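Local coordinates for xylose isomerase domain protein (Alicyclobacillus acidocaldarius subsp. acidocaldarius, PDB 3U0H) that is a putative sugar isomerase with a TIM-barrel fold, probably related to xylose isomerase, whose substrate and reaction are not established, at residues L66-N71 with R125-E130. Sequence-based numbering, arbitrary orientation.
Sequences LGLPLN and RQVAVE
Leu68 and Leu70 face Val127 across a gap between the backbones that only side chains bridge: CA of Leu68 and CA of Val127, the nearest pair, stand 8.9 Å apart. Residues 66-67 end a barrel strand; beyond them the chain bends in an inverse gamma turn centred on Pro69, closed by a weak hydrogen bond from Leu70 N to Leu68 O (3.0 Å). Opposite, residues 125-130 are helical, with Val129 N hydrogen-bonded to Arg125 O at 2.8 Å. The turn brings the side chains of Leu68 and Leu70, flanking the proline, to the same valine.

Contact is purely apolar, one methyl pair for each leucine. Leu68 meets Val127 tip to tip, its CD1 lying 3.7 Å from CG1 of the valine. With CG anti to the backbone N (chi1 -176°), Leu68 extends directly at the helix. Leu70 and Val127 instead pass alongside each other, pointing opposite ways, with Leu70 CD2 4.1 Å from Val127 CG2. Val127 thus divides its two branches between the leucines, and the small buried surface, 107 Å² over both sides, reflects how few atoms meet.

In this (beta/alpha)8 TIM barrel the contact joins the loop after strand 62-67 to helix 113-131, which follows the next barrel strand, 100-104. Leu68 also rests on Val101 and Ala103 of that strand, and its backbone, hydrogen-bonded to Thr102, still ties the start of the loop to the sheet. Leu83 of helix 76-84 and Leu86 of helix 86-95 pack on Val127, while Glu82 touches Leu70, so the valine is buried where the post-strand loop, two helices of the beta-alpha connection and helix 113-131 converge.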
loop_
_atom_site.group_PDB
_atom_site.type_symbol
_atom_site.label_atom_id
_atom_site.label_comp_id
_atom_site.label_asym_id
_atom_site.label_seq_id
_atom_site.Cartn_x
_atom_site.Cartn_y
_atom_site.Cartn_z
ATOM N N LEU A 66 -3.503 -21.615 13.034
ATOM C CA LEU A 66 -3.640 -22.245 11.781
ATOM C C LEU A 66 -2.301 -22.338 11.106
ATOM O O LEU A 66 -1.795 -21.321 10.546
ATOM C CB LEU A 66 -4.590 -21.423 10.899
ATOM C CG LEU A 66 -4.680 -21.755 9.398
ATOM C CD1 LEU A 66 -5.050 -23.257 9.218
ATOM C CD2 LEU A 66 -5.670 -20.840 8.619
ATOM N N GLY A 67 -1.805 -23.577 10.996
ATOM C CA GLY A 67 -0.676 -23.913 10.105
ATOM C C GLY A 67 -1.010 -23.573 8.665
ATOM O O GLY A 67 -1.937 -24.139 8.093
ATOM N N LEU A 68 -0.272 -22.653 8.055
ATOM C CA LEU A 68 -0.622 -22.140 6.697
ATOM C C LEU A 68 -1.048 -23.225 5.727
ATOM O O LEU A 68 -0.248 -24.054 5.371
ATOM C CB LEU A 68 0.584 -21.456 6.092
ATOM C CG LEU A 68 0.443 -20.776 4.737
ATOM C CD1 LEU A 68 -0.711 -19.741 4.772
ATOM C CD2 LEU A 68 1.816 -20.121 4.454
ATOM N N PRO A 69 -2.297 -23.224 5.254
ATOM C CA PRO A 69 -2.661 -24.404 4.416
ATOM C C PRO A 69 -2.456 -24.153 2.937
ATOM O O PRO A 69 -3.418 -24.091 2.178
ATOM C CB PRO A 69 -4.158 -24.586 4.716
ATOM C CG PRO A 69 -4.593 -23.164 4.882
ATOM C CD PRO A 69 -3.484 -22.470 5.658
ATOM N N LEU A 70 -1.190 -23.960 2.569
ATOM C CA LEU A 70 -0.699 -23.989 1.211
ATOM C C LEU A 70 0.809 -24.210 1.257
ATOM O O LEU A 70 1.462 -24.138 2.304
ATOM C CB LEU A 70 -1.024 -22.682 0.483
ATOM C CG LEU A 70 -0.507 -21.341 0.979
ATOM C CD1 LEU A 70 0.995 -21.107 0.827
ATOM C CD2 LEU A 70 -1.312 -20.143 0.427
ATOM N N ASN A 71 1.375 -24.409 0.086
ATOM C CA ASN A 71 2.750 -24.740 -0.050
ATOM C C ASN A 71 3.350 -23.520 -0.742
ATOM O O ASN A 71 2.997 -23.191 -1.884
ATOM C CB ASN A 71 2.844 -26.020 -0.892
ATOM C CG ASN A 71 4.272 -26.508 -1.123
ATOM O OD1 ASN A 71 5.237 -25.737 -1.118
ATOM N ND2 ASN A 71 4.398 -27.831 -1.371
ATOM N N ARG A 125 4.165 -12.127 1.620
ATOM C CA ARG A 125 3.529 -10.809 1.606
ATOM C C ARG A 125 2.076 -10.973 1.147
ATOM O O ARG A 125 1.139 -10.431 1.765
ATOM C CB ARG A 125 4.297 -9.871 0.663
ATOM C CG ARG A 125 3.686 -8.505 0.484
ATOM C CD ARG A 125 4.338 -7.763 -0.720
ATOM N NE ARG A 125 5.780 -7.826 -0.608
ATOM C CZ ARG A 125 6.699 -7.864 -1.582
ATOM N NH1 ARG A 125 6.387 -7.795 -2.851
ATOM N NH2 ARG A 125 7.991 -7.972 -1.208
ATOM N N GLN A 126 1.895 -11.665 0.024
ATOM C CA GLN A 126 0.546 -11.957 -0.494
ATOM C C GLN A 126 -0.285 -12.709 0.563
ATOM O O GLN A 126 -1.440 -12.403 0.774
ATOM C CB GLN A 126 0.617 -12.711 -1.805
ATOM C CG GLN A 126 1.060 -11.867 -3.006
ATOM C CD GLN A 126 1.172 -12.688 -4.298
ATOM O OE1 GLN A 126 1.740 -13.768 -4.321
ATOM N NE2 GLN A 126 0.617 -12.179 -5.355
ATOM N N VAL A 127 0.303 -13.669 1.244
ATOM C CA VAL A 127 -0.423 -14.379 2.276
ATOM C C VAL A 127 -0.818 -13.418 3.393
ATOM O O VAL A 127 -1.984 -13.403 3.802
ATOM C CB VAL A 127 0.381 -15.553 2.789
ATOM C CG1 VAL A 127 -0.188 -16.137 4.097
ATOM C CG2 VAL A 127 0.430 -16.636 1.711
ATOM N N ALA A 128 0.131 -12.599 3.844
ATOM C CA ALA A 128 -0.107 -11.693 4.950
ATOM C C ALA A 128 -1.184 -10.696 4.591
ATOM O O ALA A 128 -2.027 -10.385 5.393
ATOM C CB ALA A 128 1.164 -10.939 5.273
ATOM N N VAL A 129 -1.148 -10.190 3.376
ATOM C CA VAL A 129 -2.167 -9.283 2.886
ATOM C C VAL A 129 -3.569 -9.898 2.865
ATOM O O VAL A 129 -4.522 -9.220 3.271
ATOM C CB VAL A 129 -1.815 -8.715 1.498
ATOM C CG1 VAL A 129 -3.016 -7.985 0.858
ATOM C CG2 VAL A 129 -0.593 -7.804 1.621
ATOM N N GLU A 130 -3.725 -11.165 2.491
ATOM C CA GLU A 130 -5.070 -11.771 2.481
ATOM C C GLU A 130 -5.578 -11.820 3.909
ATOM O O GLU A 130 -6.795 -11.932 4.137
ATOM C CB GLU A 130 -5.101 -13.205 1.898
ATOM C CG GLU A 130 -4.883 -13.267 0.398
ATOM C CD GLU A 130 -5.907 -12.421 -0.319
ATOM O OE1 GLU A 130 -7.094 -12.563 0.012
ATOM O OE2 GLU A 130 -5.542 -11.575 -1.149
#